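Local structure of SusD-like protein BACOVA_02651 (5E75) at residues Glu112-Leu115 with Met116-Cys119; Phe157-Asn160 with Asp161-Ala165. The protein binds polysaccharide at the cell surface and probably captures xyloglucan before its transport into the periplasm for degradation. All coordinates share one frame; numbering follows the deposited sequence.

Contacts 1 and 2 lie in turns of two neighbouring helices, 103-125 and 151-168, with centres 8 Å apart. The polar link between them is one carboxylate oxygen: D161 OD1 of contact 2 forms salt bridges with R114 NE and R117 NH2 of contact 1, each pair of atoms 2.7 Å apart. Alongside, R117 NE packs against the F157 ring, with CE1 at 3.6 Å, and L115 and A118 touch L162, so the polar clamp continues into an apolar seam. A bound magnesium ion lies about 10 Å from the I159 side chain, too far for direct coordination by that residue. At C119, contact 1 instead meets a 1,2-ethanediol, probably from the crystallisation liquor.

Contact 1 (Glu112-Leu115 with Met116-Cys119); sequences EARL and MRAC. With EDO (1,2-ethanediol), chain C.
R114 and R117, three residues apart on helix 103-125, run side by side in the same direction. Their guanidinium planes are turned 70° from each other, and R117 NH2 comes obliquely to 3.5 Å from R114 NE. The two chains leave the backbone differently: R114 has CG beside its backbone N (chi1 -65°), whereas R117 has CG opposite its own N (chi1 -173°), and a bend at chi3 in each brings the charged ends together. Both guanidinium groups bond to the same oxygen of D161, OD1, which probably lets the like charges lie so close; R114 also reaches E519 and R117 reaches N87. One helical turn apart on another side, L115 CD1 approaches C119 SG to 4.3 Å, and both side chains press on L246. M116 has its CG 3.4 Å from E112 O, the oxygen that accepts the M116 N bond, while its end bends away to V82 and L246. C119 O takes a 3.0 Å hydrogen bond from O2 of the ethanediol. With R114 and R117 toward helix 151-168, R117 also reaching helix 70-95 beside A113, and L115 with C119 on strand 244-248, this is a buried helix of the TPR-like part of the SusD fold.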
ATOM      1  N   GLU A 112      12.891  12.852  -8.831  1.00  9.59           N
ATOM      2  CA  GLU A 112      12.148  12.528  -7.619  1.00  8.80           C
ATOM      3  C   GLU A 112      10.721  13.045  -7.724  1.00 10.05           C
ATOM      4  O   GLU A 112       9.778  12.344  -7.334  1.00  9.37           O
ATOM      5  CB  GLU A 112      12.843  13.126  -6.405  1.00 10.93           C
ATOM      6  CG  GLU A 112      14.170  12.475  -6.079  1.00 13.48           C
ATOM      7  CD  GLU A 112      14.857  13.172  -4.927  1.00 17.89           C
ATOM      8  OE1 GLU A 112      15.282  14.336  -5.088  1.00 24.90           O
ATOM      9  OE2 GLU A 112      14.922  12.595  -3.832  1.00 14.16           O
ATOM     10  N   ALA A 113      10.548  14.258  -8.244  1.00  8.87           N
ATOM     11  CA  ALA A 113       9.224  14.835  -8.440  1.00  8.48           C
ATOM     12  C   ALA A 113       8.409  13.943  -9.379  1.00  9.51           C
ATOM     13  O   ALA A 113       7.267  13.605  -9.073  1.00  9.49           O
ATOM     14  CB  ALA A 113       9.338  16.236  -8.997  1.00  9.76           C
ATOM     15  N   ARG A 114       8.986  13.551 -10.512  1.00  9.44           N
ATOM     16  CA  ARG A 114       8.238  12.760 -11.479  1.00  8.88           C
ATOM     17  C   ARG A 114       7.953  11.345 -10.951  1.00  9.62           C
ATOM     18  O   ARG A 114       6.894  10.780 -11.228  1.00  9.29           O
ATOM     19  CB  ARG A 114       8.961  12.724 -12.825  1.00  9.91           C
ATOM     20  CG  ARG A 114       9.028  14.104 -13.459  1.00 11.56           C
ATOM     21  CD  ARG A 114       9.542  14.089 -14.894  1.00 10.94           C
ATOM     22  NE  ARG A 114       8.580  13.489 -15.810  1.00 11.48           N
ATOM     23  CZ  ARG A 114       8.717  13.468 -17.130  1.00 11.11           C
ATOM     24  NH1 ARG A 114       9.776  14.025 -17.704  1.00 14.84           N
ATOM     25  NH2 ARG A 114       7.784  12.895 -17.877  1.00 12.19           N
ATOM     26  N   LEU A 115       8.859  10.785 -10.158  1.00  8.84           N
ATOM     27  CA  LEU A 115       8.594   9.492  -9.518  1.00  8.87           C
ATOM     28  C   LEU A 115       7.390   9.583  -8.599  1.00  9.60           C
ATOM     29  O   LEU A 115       6.519   8.706  -8.612  1.00  8.84           O
ATOM     30  CB  LEU A 115       9.827   9.025  -8.735  1.00 10.33           C
ATOM     31  CG  LEU A 115       9.688   7.758  -7.872  1.00 11.49           C
ATOM     32  CD1 LEU A 115       9.267   6.578  -8.719  1.00 11.88           C
ATOM     33  CD2 LEU A 115      10.971   7.408  -7.101  1.00 11.97           C
ATOM     34  N   MET A 116       7.330  10.628  -7.784  1.00  8.68           N
ATOM     35  CA  MET A 116       6.215  10.767  -6.858  1.00  8.62           C
ATOM     36  C   MET A 116       4.923  11.044  -7.600  1.00  9.07           C
ATOM     37  O   MET A 116       3.875  10.493  -7.246  1.00  9.32           O
ATOM     38  CB  MET A 116       6.478  11.841  -5.807  1.00  9.35           C
ATOM     39  CG  MET A 116       7.608  11.506  -4.873  1.00 10.68           C
ATOM     40  SD  MET A 116       7.287  10.014  -3.942  1.00 10.91           S
ATOM     41  CE  MET A 116       8.692   9.994  -2.838  1.00 15.11           C
ATOM     42  N   ARG A 117       4.974  11.866  -8.639  1.00  9.05           N
ATOM     43  CA  ARG A 117       3.797  12.136  -9.448  1.00  8.89           C
ATOM     44  C   ARG A 117       3.270  10.844 -10.080  1.00  8.35           C
ATOM     45  O   ARG A 117       2.056  10.599 -10.106  1.00  8.93           O
ATOM     46  CB  ARG A 117       4.144  13.173 -10.521  1.00  8.04           C
ATOM     47  CG  ARG A 117       2.952  13.661 -11.336  1.00  9.33           C
ATOM     48  CD  ARG A 117       3.290  14.857 -12.193  1.00  8.95           C
ATOM     49  NE  ARG A 117       4.193  14.549 -13.275  1.00  9.55           N
ATOM     50  CZ  ARG A 117       4.725  15.471 -14.074  1.00 11.29           C
ATOM     51  NH1 ARG A 117       4.443  16.764 -13.911  1.00 12.58           N
ATOM     52  NH2 ARG A 117       5.525  15.095 -15.048  1.00 12.51           N
ATOM     53  N   ALA A 118       4.180  10.005 -10.553  1.00  7.97           N
ATOM     54  CA  ALA A 118       3.813   8.718 -11.119  1.00  7.81           C
ATOM     55  C   ALA A 118       3.146   7.836 -10.082  1.00  7.97           C
ATOM     56  O   ALA A 118       2.124   7.213 -10.354  1.00  8.31           O
ATOM     57  CB  ALA A 118       5.036   8.011 -11.706  1.00  8.79           C
ATOM     58  N   CYS A 119       3.718   7.765  -8.889  1.00  8.47           N
ATOM     59  CA  CYS A 119       3.101   6.974  -7.847  1.00  8.71           C
ATOM     60  C   CYS A 119       1.706   7.451  -7.489  1.00  8.80           C
ATOM     61  O   CYS A 119       0.800   6.636  -7.302  1.00  8.73           O
ATOM     62  CB  CYS A 119       3.974   6.944  -6.595  1.00  9.80           C
ATOM     63  SG  CYS A 119       5.529   6.000  -6.764  1.00 10.82           S
TER
HETATM   64  C1  EDO C 602       2.975   1.822  -6.626  1.00 19.77           C
HETATM   65  O1  EDO C 602       2.133   0.763  -6.179  1.00 23.84           O
HETATM   66  C2  EDO C 602       2.544   3.150  -6.016  1.00 21.04           C
HETATM   67  O2  EDO C 602       1.512   3.765  -6.791  1.00 15.39           O

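Contact 2 (Phe157-Asn160 with Asp161-Ala165); sequences FIIN and DLNYA
In the middle of helix 151-168, part of the TPR-like helical region of this SusD-family protein, F157, I158 and I159 each meet the residue one turn on: D161, L162 and N163. The F157 ring and the D161 carboxylate cross obliquely, their planes 70° apart, with D161 OD2 3.5 Å from ring atom CE1. F157 has its CG opposite the backbone N (chi1 -172°), which carries the ring toward helix 103-125, where it also meets Y121. A water sits over the centre of one ring face, 3.5 Å above the plane; it donates to F157 O at 2.8 Å and, more weakly, to D161 OD1. F157 O therefore serves both this water and D161 N, the latter at 3.1 Å. I158 and L162 lie side by side, CG2 against CD1 at 3.7 Å. I159 and N163 repeat that pairing with an amide, since CG2 of I159 is 3.7 Å from ND2 of N163, and both side chains touch helix 180-195. Replacing the D161 carboxylate by an alanine's methyl group is likely to leave the guanidinium groups of R114 and R117 without their shared counter-charge and to take away the water's second anchor. With two arginine salt bridges and one weak water bond all on OD1 of this buried carboxylate, D161 is likely to be held as the anion, balancing the two guanidinium charges that converge on it.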
ATOM      1  N   PHE A 157       1.101   8.475 -19.049  1.00  8.81           N
ATOM      2  CA  PHE A 157       1.660   9.588 -18.286  1.00  7.97           C
ATOM      3  C   PHE A 157       2.559   9.041 -17.172  1.00  9.22           C
ATOM      4  O   PHE A 157       3.668   9.524 -16.941  1.00 10.37           O
ATOM      5  CB  PHE A 157       0.487  10.416 -17.743  1.00 10.46           C
ATOM      6  CG  PHE A 157       0.878  11.710 -17.098  1.00  9.43           C
ATOM      7  CD1 PHE A 157       1.284  11.754 -15.775  1.00 12.63           C
ATOM      8  CD2 PHE A 157       0.802  12.893 -17.809  1.00 11.63           C
ATOM      9  CE1 PHE A 157       1.634  12.951 -15.176  1.00 11.57           C
ATOM     10  CE2 PHE A 157       1.143  14.092 -17.224  1.00 13.96           C
ATOM     11  CZ  PHE A 157       1.561  14.129 -15.901  1.00 12.80           C
ATOM     12  N   ILE A 158       2.066   8.024 -16.473  1.00  7.98           N
ATOM     13  CA  ILE A 158       2.832   7.350 -15.432  1.00  9.05           C
ATOM     14  C   ILE A 158       4.127   6.749 -15.992  1.00  9.37           C
ATOM     15  O   ILE A 158       5.209   6.941 -15.442  1.00  8.92           O
ATOM     16  CB  ILE A 158       1.977   6.236 -14.791  1.00  8.45           C
ATOM     17  CG1 ILE A 158       0.832   6.816 -13.952  1.00  8.34           C
ATOM     18  CG2 ILE A 158       2.808   5.315 -13.921  1.00  9.72           C
ATOM     19  CD1 ILE A 158      -0.297   5.829 -13.687  1.00  9.14           C
ATOM     20  N   ILE A 159       4.013   6.049 -17.117  1.00  9.23           N
ATOM     21  CA  ILE A 159       5.180   5.452 -17.765  1.00  9.40           C
ATOM     22  C   ILE A 159       6.225   6.514 -18.154  1.00 10.92           C
ATOM     23  O   ILE A 159       7.436   6.340 -17.928  1.00  9.83           O
ATOM     24  CB  ILE A 159       4.757   4.590 -18.986  1.00 10.58           C
ATOM     25  CG1 ILE A 159       4.051   3.312 -18.518  1.00 10.46           C
ATOM     26  CG2 ILE A 159       5.967   4.231 -19.860  1.00 11.85           C
ATOM     27  CD1 ILE A 159       3.251   2.621 -19.616  1.00 11.27           C
ATOM     28  N   ASN A 160       5.766   7.626 -18.706  1.00  9.77           N
ATOM     29  CA  ASN A 160       6.694   8.674 -19.109  1.00 10.39           C
ATOM     30  C   ASN A 160       7.454   9.232 -17.906  1.00  9.59           C
ATOM     31  O   ASN A 160       8.670   9.457 -17.964  1.00  9.39           O
ATOM     32  CB  ASN A 160       5.958   9.819 -19.814  1.00  9.71           C
ATOM     33  CG  ASN A 160       5.446   9.443 -21.194  1.00 11.19           C
ATOM     34  OD1 ASN A 160       5.754   8.370 -21.731  1.00 13.38           O
ATOM     35  ND2 ASN A 160       4.629  10.326 -21.764  1.00 12.63           N
ATOM     36  N   ASP A 161       6.741   9.450 -16.810  1.00  9.22           N
ATOM     37  CA  ASP A 161       7.356   9.952 -15.588  1.00  9.52           C
ATOM     38  C   ASP A 161       8.372   8.943 -15.043  1.00 10.43           C
ATOM     39  O   ASP A 161       9.494   9.311 -14.660  1.00  9.01           O
ATOM     40  CB  ASP A 161       6.310  10.218 -14.500  1.00  9.19           C
ATOM     41  CG  ASP A 161       5.654  11.581 -14.600  1.00 10.88           C
ATOM     42  OD1 ASP A 161       6.102  12.431 -15.412  1.00 12.77           O
ATOM     43  OD2 ASP A 161       4.694  11.820 -13.850  1.00 11.98           O
ATOM     44  N   LEU A 162       7.991   7.671 -15.006  1.00  9.19           N
ATOM     45  CA  LEU A 162       8.907   6.655 -14.528  1.00  9.45           C
ATOM     46  C   LEU A 162      10.136   6.492 -15.422  1.00  9.67           C
ATOM     47  O   LEU A 162      11.238   6.239 -14.918  1.00 10.24           O
ATOM     48  CB  LEU A 162       8.170   5.325 -14.354  1.00  9.51           C
ATOM     49  CG  LEU A 162       7.160   5.344 -13.207  1.00  9.80           C
ATOM     50  CD1 LEU A 162       6.272   4.119 -13.255  1.00 10.63           C
ATOM     51  CD2 LEU A 162       7.851   5.440 -11.867  1.00 10.00           C
ATOM     52  N   ASN A 163       9.963   6.622 -16.734  1.00  9.33           N
ATOM     53  CA  ASN A 163      11.108   6.545 -17.656  1.00 11.56           C
ATOM     54  C   ASN A 163      12.133   7.612 -17.303  1.00 11.53           C
ATOM     55  O   ASN A 163      13.317   7.329 -17.245  1.00 11.88           O
ATOM     56  CB  ASN A 163      10.682   6.713 -19.124  1.00 11.07           C
ATOM     57  CG  ASN A 163      10.005   5.483 -19.700  1.00 14.98           C
ATOM     58  OD1 ASN A 163      10.164   4.371 -19.201  1.00 13.92           O
ATOM     59  ND2 ASN A 163       9.276   5.677 -20.791  1.00 16.15           N
ATOM     60  N   TYR A 164      11.668   8.830 -17.051  1.00 10.07           N
ATOM     61  CA  TYR A 164      12.586   9.901 -16.702  1.00  9.89           C
ATOM     62  C   TYR A 164      13.302   9.558 -15.404  1.00 11.37           C
ATOM     63  O   TYR A 164      14.510   9.750 -15.278  1.00 11.00           O
ATOM     64  CB  TYR A 164      11.867  11.243 -16.584  1.00 10.13           C
ATOM     65  CG  TYR A 164      12.825  12.397 -16.355  1.00 10.04           C
ATOM     66  CD1 TYR A 164      13.285  12.713 -15.071  1.00 10.91           C
ATOM     67  CD2 TYR A 164      13.298  13.163 -17.419  1.00 12.79           C
ATOM     68  CE1 TYR A 164      14.185  13.751 -14.864  1.00 12.49           C
ATOM     69  CE2 TYR A 164      14.193  14.216 -17.204  1.00 13.28           C
ATOM     70  CZ  TYR A 164      14.620  14.492 -15.924  1.00 11.97           C
ATOM     71  OH  TYR A 164      15.504  15.505 -15.673  1.00 13.04           O
ATOM     72  N   ALA A 165      12.571   9.038 -14.422  1.00 10.25           N
ATOM     73  CA  ALA A 165      13.181   8.719 -13.143  1.00  9.98           C
ATOM     74  C   ALA A 165      14.186   7.573 -13.256  1.00 11.45           C
ATOM     75  O   ALA A 165      15.229   7.597 -12.606  1.00 11.25           O
ATOM     76  CB  ALA A 165      12.112   8.391 -12.102  1.00 10.46           C
TER
HETATM   77  O   HOH W   1       4.424  12.180 -17.643  1.00 14.46           O